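Local coordinates for ralf, proline/betaine transporter (Legionella pneumophila, PDB 4D7Q), which probably acts as a guanine nucleotide exchange factor, here as a chimera of the Legionella RalF Sec7 domain with the Rickettsia prowazekii RalF capping domain, at residues K223-F228 with R233-I238; V268-E273 with A278-Y283; I299-L304 with A320-S325. The protein carries 2 engineered substitutions. One frame throughout, in Å; residues are numbered along the deposited sequence.

Contact 1. Residues K223-F228 with R233-I238; sequences KQLNQF and RNIQNI
The Phe228 ring takes the chain 234-236 over one face: Ile235 CA stands 4.2 Å from the ring centroid and 24° off its normal, a CH-pi contact, while Asn234 O and Gln236 N lie over the same face. At the ring edge, near its plane, Ile238 CG2 comes to 3.7 Å from Phe228 CE2. The Arg233 guanidinium in turn has Phe228 CD1 over one of its faces and Gln227 CB at its edge, NH2 to CB being 3.4 Å; the two planes are inclined by 43°, which excludes a parallel stack. Its NE forms a salt bridge with Glu231, so the flat group is tied by charge as well as by packing. One turn earlier on the helix, Leu225 CD1 meets Ile235 CG2 at 3.8 Å; with CG anti to its backbone N (chi1 176°), Leu225 brings this branch closer to the loop than its CB. The backbone bond Arg233 N to Phe228 O, 2.9 Å, ties the departing chain back to the last turn of helix 220-230. In this part of the capping domain the chain leaving the helix thus folds back over it and lays its backbone across the Phe228 ring.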
# COMPACT_ATOMS: atom_id res chain seq x y z
N LYS A 223 -20.02 -13.83 -0.97
CA LYS A 223 -20.19 -15.24 -0.58
C LYS A 223 -19.69 -16.16 -1.70
O LYS A 223 -18.89 -17.07 -1.45
CB LYS A 223 -21.66 -15.57 -0.26
CG LYS A 223 -21.89 -17.03 0.14
CD LYS A 223 -23.30 -17.52 -0.17
CE LYS A 223 -24.25 -17.34 0.98
NZ LYS A 223 -25.64 -17.71 0.60
N GLN A 224 -20.14 -15.90 -2.94
CA GLN A 224 -19.79 -16.67 -4.13
C GLN A 224 -18.31 -16.52 -4.48
O GLN A 224 -17.63 -17.53 -4.67
CB GLN A 224 -20.70 -16.28 -5.30
CG GLN A 224 -22.13 -16.75 -5.10
CD GLN A 224 -23.00 -16.35 -6.26
OE1 GLN A 224 -23.54 -15.25 -6.31
NE2 GLN A 224 -23.12 -17.24 -7.22
N LEU A 225 -17.79 -15.28 -4.49
CA LEU A 225 -16.39 -15.01 -4.78
C LEU A 225 -15.49 -15.74 -3.79
O LEU A 225 -14.59 -16.46 -4.21
CB LEU A 225 -16.10 -13.49 -4.79
CG LEU A 225 -14.64 -13.05 -4.97
CD1 LEU A 225 -14.06 -13.54 -6.30
CD2 LEU A 225 -14.52 -11.56 -4.83
N ASN A 226 -15.78 -15.60 -2.49
CA ASN A 226 -15.04 -16.24 -1.41
C ASN A 226 -15.05 -17.79 -1.52
O ASN A 226 -14.02 -18.41 -1.26
CB ASN A 226 -15.53 -15.75 -0.05
CG ASN A 226 -14.82 -16.41 1.10
OD1 ASN A 226 -13.60 -16.30 1.25
ND2 ASN A 226 -15.56 -17.14 1.92
N GLN A 227 -16.21 -18.39 -1.92
CA GLN A 227 -16.35 -19.85 -2.13
C GLN A 227 -15.34 -20.34 -3.19
O GLN A 227 -14.73 -21.39 -2.98
CB GLN A 227 -17.77 -20.22 -2.54
CG GLN A 227 -18.73 -20.35 -1.37
CD GLN A 227 -20.19 -20.51 -1.77
OE1 GLN A 227 -20.56 -20.41 -2.95
NE2 GLN A 227 -21.04 -20.76 -0.78
N PHE A 228 -15.15 -19.58 -4.30
CA PHE A 228 -14.17 -19.96 -5.33
C PHE A 228 -12.77 -19.93 -4.75
O PHE A 228 -11.99 -20.85 -5.01
CB PHE A 228 -14.24 -19.03 -6.56
CG PHE A 228 -15.52 -19.09 -7.35
CD1 PHE A 228 -15.98 -20.30 -7.87
CD2 PHE A 228 -16.23 -17.93 -7.63
CE1 PHE A 228 -17.17 -20.35 -8.60
CE2 PHE A 228 -17.42 -17.99 -8.36
CZ PHE A 228 -17.88 -19.19 -8.84
N ARG A 233 -11.19 -22.95 -6.79
CA ARG A 233 -11.74 -23.30 -8.09
C ARG A 233 -11.50 -22.11 -9.03
O ARG A 233 -11.29 -20.99 -8.56
CB ARG A 233 -13.26 -23.51 -7.98
CG ARG A 233 -13.71 -24.73 -7.19
CD ARG A 233 -15.22 -24.71 -7.02
NE ARG A 233 -15.71 -23.57 -6.23
CZ ARG A 233 -17.00 -23.35 -5.95
NH1 ARG A 233 -17.94 -24.15 -6.43
NH2 ARG A 233 -17.35 -22.31 -5.20
N ASN A 234 -11.77 -21.96 -10.22
CA ASN A 234 -11.72 -20.80 -11.12
C ASN A 234 -12.90 -19.88 -10.81
O ASN A 234 -14.03 -20.36 -10.61
CB ASN A 234 -11.80 -21.23 -12.58
CG ASN A 234 -10.59 -21.95 -13.11
OD1 ASN A 234 -9.44 -21.63 -12.78
ND2 ASN A 234 -10.82 -22.89 -14.01
N ILE A 235 -12.64 -18.56 -10.77
CA ILE A 235 -13.68 -17.56 -10.51
C ILE A 235 -14.56 -17.41 -11.76
O ILE A 235 -14.06 -17.16 -12.85
CB ILE A 235 -13.08 -16.20 -10.01
CG1 ILE A 235 -12.24 -16.41 -8.75
CG2 ILE A 235 -14.17 -15.13 -9.78
CD1 ILE A 235 -11.30 -15.31 -8.41
N GLN A 236 -15.85 -17.61 -11.59
CA GLN A 236 -16.83 -17.46 -12.67
C GLN A 236 -17.51 -16.08 -12.56
O GLN A 236 -17.37 -15.40 -11.54
CB GLN A 236 -17.84 -18.62 -12.64
CG GLN A 236 -17.21 -19.91 -13.16
CD GLN A 236 -18.14 -21.08 -13.10
OE1 GLN A 236 -18.25 -21.77 -12.08
NE2 GLN A 236 -18.79 -21.38 -14.22
N ASN A 237 -18.20 -15.65 -13.64
CA ASN A 237 -18.95 -14.40 -13.67
C ASN A 237 -20.21 -14.54 -12.80
O ASN A 237 -21.23 -15.06 -13.23
CB ASN A 237 -19.26 -13.98 -15.11
CG ASN A 237 -20.05 -12.69 -15.26
OD1 ASN A 237 -20.39 -12.00 -14.30
ND2 ASN A 237 -20.37 -12.33 -16.49
N ILE A 238 -20.10 -14.12 -11.54
CA ILE A 238 -21.18 -14.16 -10.55
C ILE A 238 -21.71 -12.74 -10.27
O ILE A 238 -22.43 -12.51 -9.30
CB ILE A 238 -20.65 -14.88 -9.25
CG1 ILE A 238 -19.23 -14.40 -8.86
CG2 ILE A 238 -20.63 -16.41 -9.47
CD1 ILE A 238 -19.14 -13.36 -7.80

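Contact 2. Residues V268-E273 with A278-Y283; sequences VIIKDE and AEIQVY
Ile269 reaches Glu279 through its second torsion: chi2 of -60° swings CD1 across the strand gap, where it lies 3.7 Å from Glu279 CG, against the aliphatic part of that side chain. Ile280 behaves differently. Its extended chi2 of 167° carries CD1 along to Ile270, whose own end is likewise extended, and the two CD1 methyls meet at 3.8 Å although their residues are not directly paired. Val268 and Ile280 do face each other directly; they lie side by side and point the same way, with CB to CB 3.9 Å.

The register is that of an antiparallel beta hairpin, strands 264-271 and 277-283, in the six-stranded sheet of the capping domain. Val268 with Ile280 and Ile270 with Ala278 are hydrogen-bonded pairs; Ile269 with Glu279, between them, is a non-hydrogen-bonded pair. Each hydrogen-bonded pair closes with two backbone bonds: Val268 N to Ile280 O is 2.9 Å and Ile280 N to Val268 O 2.8 Å, and the second pair has Ile270 N to Ala278 O, also 2.9 Å and almost straight at 174°, with Ala278 N to Ile270 O at 3.0 Å. Val268 O additionally receives a CA-H...O contact from Glu279 CA, 3.4 Å away.

The two faces of the sheet differ in character. Val268, Ile270, Ala278 and Ile280 occupy one, and Ile322 of helix 313-325 packs against the last three of them. On the other, Ile269 lies against the aliphatic part of Glu279, whose carboxylate OE2 is hydrogen-bonded to Ser267 OG and to a glycerol probably taken up from the crystallisation liquor.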
# COMPACT_ATOMS: atom_id res chain seq x y z
N VAL A 268 -8.31 -10.41 -8.15
CA VAL A 268 -9.18 -10.90 -9.20
C VAL A 268 -9.00 -9.89 -10.34
O VAL A 268 -9.32 -8.71 -10.16
CB VAL A 268 -10.66 -10.94 -8.77
CG1 VAL A 268 -11.53 -11.57 -9.85
CG2 VAL A 268 -10.85 -11.64 -7.42
N ILE A 269 -8.47 -10.34 -11.49
CA ILE A 269 -8.26 -9.50 -12.66
C ILE A 269 -9.38 -9.83 -13.63
O ILE A 269 -9.55 -10.98 -14.02
CB ILE A 269 -6.83 -9.66 -13.27
CG1 ILE A 269 -5.69 -9.41 -12.21
CG2 ILE A 269 -6.63 -8.80 -14.54
CD1 ILE A 269 -5.64 -8.01 -11.53
N ILE A 270 -10.20 -8.81 -13.95
CA ILE A 270 -11.38 -8.96 -14.81
C ILE A 270 -11.28 -8.11 -16.06
O ILE A 270 -11.08 -6.89 -15.98
CB ILE A 270 -12.70 -8.72 -14.04
CG1 ILE A 270 -12.78 -9.60 -12.77
CG2 ILE A 270 -13.93 -8.92 -14.95
CD1 ILE A 270 -13.94 -9.33 -11.84
N LYS A 271 -11.46 -8.77 -17.22
CA LYS A 271 -11.44 -8.12 -18.52
C LYS A 271 -12.71 -8.44 -19.27
O LYS A 271 -13.14 -9.60 -19.29
CB LYS A 271 -10.19 -8.52 -19.33
CG LYS A 271 -8.89 -7.99 -18.70
CD LYS A 271 -7.63 -8.48 -19.39
CE LYS A 271 -6.40 -7.98 -18.66
NZ LYS A 271 -5.21 -8.85 -18.89
N ASP A 272 -13.32 -7.43 -19.87
CA ASP A 272 -14.48 -7.64 -20.71
C ASP A 272 -14.16 -7.68 -22.19
O ASP A 272 -13.02 -7.68 -22.57
CB ASP A 272 -15.61 -6.67 -20.40
CG ASP A 272 -15.26 -5.22 -20.66
OD1 ASP A 272 -14.50 -4.90 -21.57
OD2 ASP A 272 -15.75 -4.39 -19.92
N GLU A 273 -15.19 -7.73 -23.02
CA GLU A 273 -15.05 -7.86 -24.47
C GLU A 273 -14.67 -6.53 -25.18
O GLU A 273 -14.28 -6.53 -26.30
CB GLU A 273 -16.32 -8.50 -25.09
CG GLU A 273 -17.53 -8.63 -24.16
CD GLU A 273 -18.45 -9.82 -24.44
OE1 GLU A 273 -18.18 -10.62 -25.37
OE2 GLU A 273 -19.47 -9.94 -23.74
N ALA A 278 -10.15 -4.31 -14.88
CA ALA A 278 -10.35 -3.88 -13.49
C ALA A 278 -9.85 -4.92 -12.51
O ALA A 278 -9.81 -6.11 -12.83
CB ALA A 278 -11.83 -3.60 -13.25
N GLU A 279 -9.48 -4.48 -11.31
CA GLU A 279 -8.93 -5.37 -10.30
C GLU A 279 -9.72 -5.38 -8.98
O GLU A 279 -10.11 -4.31 -8.49
CB GLU A 279 -7.46 -4.97 -10.06
CG GLU A 279 -6.76 -5.61 -8.88
CD GLU A 279 -5.42 -4.99 -8.53
OE1 GLU A 279 -5.23 -3.79 -8.81
OE2 GLU A 279 -4.57 -5.71 -7.97
N ILE A 280 -9.94 -6.58 -8.42
CA ILE A 280 -10.57 -6.72 -7.11
C ILE A 280 -9.50 -7.19 -6.14
O ILE A 280 -9.08 -8.34 -6.21
CB ILE A 280 -11.83 -7.63 -6.98
CG1 ILE A 280 -12.88 -7.45 -8.10
CG2 ILE A 280 -12.46 -7.43 -5.58
CD1 ILE A 280 -13.98 -8.63 -8.12
N GLN A 281 -9.10 -6.33 -5.20
CA GLN A 281 -8.15 -6.73 -4.15
C GLN A 281 -8.99 -7.25 -2.99
O GLN A 281 -9.87 -6.53 -2.52
CB GLN A 281 -7.29 -5.58 -3.70
CG GLN A 281 -6.36 -5.02 -4.78
CD GLN A 281 -5.70 -3.79 -4.23
OE1 GLN A 281 -5.11 -3.81 -3.15
NE2 GLN A 281 -5.84 -2.68 -4.92
N VAL A 282 -8.76 -8.52 -2.61
CA VAL A 282 -9.46 -9.25 -1.55
C VAL A 282 -8.58 -9.34 -0.28
O VAL A 282 -7.46 -9.86 -0.34
CB VAL A 282 -9.94 -10.67 -2.01
CG1 VAL A 282 -10.61 -11.44 -0.85
CG2 VAL A 282 -10.88 -10.58 -3.22
N TYR A 283 -9.14 -8.90 0.85
CA TYR A 283 -8.53 -8.93 2.18
C TYR A 283 -9.42 -9.60 3.16
O TYR A 283 -10.60 -9.26 3.26
CB TYR A 283 -8.26 -7.51 2.70
CG TYR A 283 -7.30 -6.73 1.84
CD1 TYR A 283 -7.74 -6.07 0.69
CD2 TYR A 283 -5.95 -6.66 2.16
CE1 TYR A 283 -6.85 -5.40 -0.14
CE2 TYR A 283 -5.06 -5.94 1.37
CZ TYR A 283 -5.52 -5.30 0.23
OH TYR A 283 -4.63 -4.63 -0.57

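Contact 3. Residues I299-L304 with A320-S325; sequences IIIQPL and AQITAS
Ile301 of strand 297-303 meets Thr323 and Ile322 of helix 313-325, so this is helix-on-sheet packing within the antiparallel sheet domain that caps the Sec7 module. The nearest CA pair, Ile301 and Thr323, stands 6.6 Å apart, and Ile301 is the strand residue that makes the contact.

Apolar packing supplies part of it. Ile301 CG2 and Ile322 CG2 approach to 4.0 Å, the two side chains slanting across one another. The end methyl of Ile301 goes to the other helix residue: CD1 lies 4.0 Å from Thr323 CG2, its chi2 of 106° being well away from a staggered position.

The same isoleucine also lies against a polar atom. Thr323 OG1 is 3.4 Å from Ile301 CB and 3.6 Å from Ile301 CD1, and all four side-chain carbons of Ile301 lie near the hydroxyl, in van der Waals contact. That buried hydroxyl is satisfied within its own helix by a hydrogen bond with Ala319 O, one turn earlier. Tyr348 of helix 341-351 and Tyr209 of strand 208-214 also touch Thr323.

A hydrogen bond within the helix joins Ser325 OG, which also has Lys241 N as partner, to Gln321 O at 2.8 Å, the donor tilted 31° from the carbonyl plane.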
# COMPACT_ATOMS: atom_id res chain seq x y z
N ILE A 299 -12.74 -5.25 0.43
CA ILE A 299 -12.46 -5.37 -0.99
C ILE A 299 -12.19 -3.99 -1.57
O ILE A 299 -12.84 -3.01 -1.17
CB ILE A 299 -13.47 -6.21 -1.83
CG1 ILE A 299 -14.89 -5.62 -1.78
CG2 ILE A 299 -13.43 -7.71 -1.46
CD1 ILE A 299 -15.78 -6.06 -2.99
N ILE A 300 -11.20 -3.91 -2.47
CA ILE A 300 -10.84 -2.67 -3.16
C ILE A 300 -10.95 -2.94 -4.67
O ILE A 300 -10.26 -3.82 -5.21
CB ILE A 300 -9.45 -2.11 -2.74
CG1 ILE A 300 -9.43 -1.75 -1.21
CG2 ILE A 300 -9.06 -0.88 -3.61
CD1 ILE A 300 -8.00 -1.54 -0.60
N ILE A 301 -11.81 -2.15 -5.36
CA ILE A 301 -12.03 -2.28 -6.81
C ILE A 301 -11.47 -1.08 -7.56
O ILE A 301 -11.82 0.07 -7.26
CB ILE A 301 -13.51 -2.58 -7.17
CG1 ILE A 301 -14.06 -3.77 -6.35
CG2 ILE A 301 -13.71 -2.82 -8.69
CD1 ILE A 301 -14.98 -3.34 -5.32
N GLN A 302 -10.63 -1.34 -8.56
CA GLN A 302 -10.04 -0.25 -9.33
C GLN A 302 -10.00 -0.53 -10.81
O GLN A 302 -9.72 -1.67 -11.18
CB GLN A 302 -8.57 0.02 -8.88
CG GLN A 302 -8.42 0.46 -7.41
CD GLN A 302 -6.97 0.45 -6.94
OE1 GLN A 302 -6.06 0.03 -7.66
NE2 GLN A 302 -6.72 0.94 -5.73
N PRO A 303 -10.18 0.52 -11.67
CA PRO A 303 -9.95 0.32 -13.12
C PRO A 303 -8.45 0.07 -13.31
O PRO A 303 -7.62 0.73 -12.67
CB PRO A 303 -10.37 1.67 -13.74
CG PRO A 303 -10.31 2.65 -12.65
CD PRO A 303 -10.49 1.93 -11.35
N LEU A 304 -8.09 -0.92 -14.11
CA LEU A 304 -6.69 -1.28 -14.28
C LEU A 304 -5.87 -0.41 -15.25
O LEU A 304 -6.22 -0.25 -16.42
CB LEU A 304 -6.58 -2.77 -14.63
CG LEU A 304 -5.30 -3.52 -14.28
CD1 LEU A 304 -5.01 -3.51 -12.77
CD2 LEU A 304 -5.36 -4.94 -14.79
N ALA A 320 -16.85 0.20 -11.93
CA ALA A 320 -18.13 0.58 -11.32
C ALA A 320 -19.19 -0.53 -11.40
O ALA A 320 -19.94 -0.70 -10.44
CB ALA A 320 -18.67 1.87 -11.93
N GLN A 321 -19.24 -1.30 -12.53
CA GLN A 321 -20.19 -2.43 -12.72
C GLN A 321 -19.92 -3.55 -11.73
O GLN A 321 -20.85 -4.11 -11.14
CB GLN A 321 -20.12 -3.00 -14.16
CG GLN A 321 -20.69 -2.05 -15.21
CD GLN A 321 -20.46 -2.50 -16.63
OE1 GLN A 321 -19.34 -2.73 -17.07
NE2 GLN A 321 -21.53 -2.58 -17.39
N ILE A 322 -18.63 -3.89 -11.56
CA ILE A 322 -18.16 -4.92 -10.62
C ILE A 322 -18.55 -4.49 -9.21
O ILE A 322 -19.13 -5.29 -8.47
CB ILE A 322 -16.63 -5.13 -10.75
CG1 ILE A 322 -16.30 -5.84 -12.10
CG2 ILE A 322 -16.07 -5.92 -9.53
CD1 ILE A 322 -14.81 -5.73 -12.55
N THR A 323 -18.24 -3.21 -8.86
CA THR A 323 -18.55 -2.67 -7.53
C THR A 323 -20.04 -2.71 -7.23
O THR A 323 -20.43 -3.16 -6.15
CB THR A 323 -17.96 -1.27 -7.32
OG1 THR A 323 -16.59 -1.26 -7.71
CG2 THR A 323 -18.03 -0.86 -5.89
N ALA A 324 -20.87 -2.27 -8.19
CA ALA A 324 -22.33 -2.24 -8.02
C ALA A 324 -22.95 -3.64 -7.97
O ALA A 324 -24.08 -3.78 -7.52
CB ALA A 324 -22.97 -1.39 -9.11
N SER A 325 -22.20 -4.67 -8.40
CA SER A 325 -22.60 -6.07 -8.40
C SER A 325 -22.58 -6.68 -7.00
O SER A 325 -23.27 -7.66 -6.75
CB SER A 325 -21.73 -6.89 -9.35
OG SER A 325 -22.03 -6.61 -10.70

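In the fold
All three contacts belong to the capping domain and follow one another along the chain. Contacts 2 and 3 are the closest, centres about 8 Å apart, because strands 277-283 and 297-303 are sheet neighbours: Gln281 N to Ile300 O and Glu279 N to Gln302 O, both 2.8 Å, are probable hydrogen bonds. Contact 1 lies about 12 Å from contact 2, centre to centre, and joins it by packing, Ile235 CD1 to Val268 CG2 at 3.8 Å and Leu225 CD2 to Val282 CG2 at 4.1 Å. Contacts 1 and 3 do not touch, their nearest atoms being about 5 Å apart. Separate glycerol oxygens bond Glu279 OE2 of contact 2 and Pro303 O of contact 3.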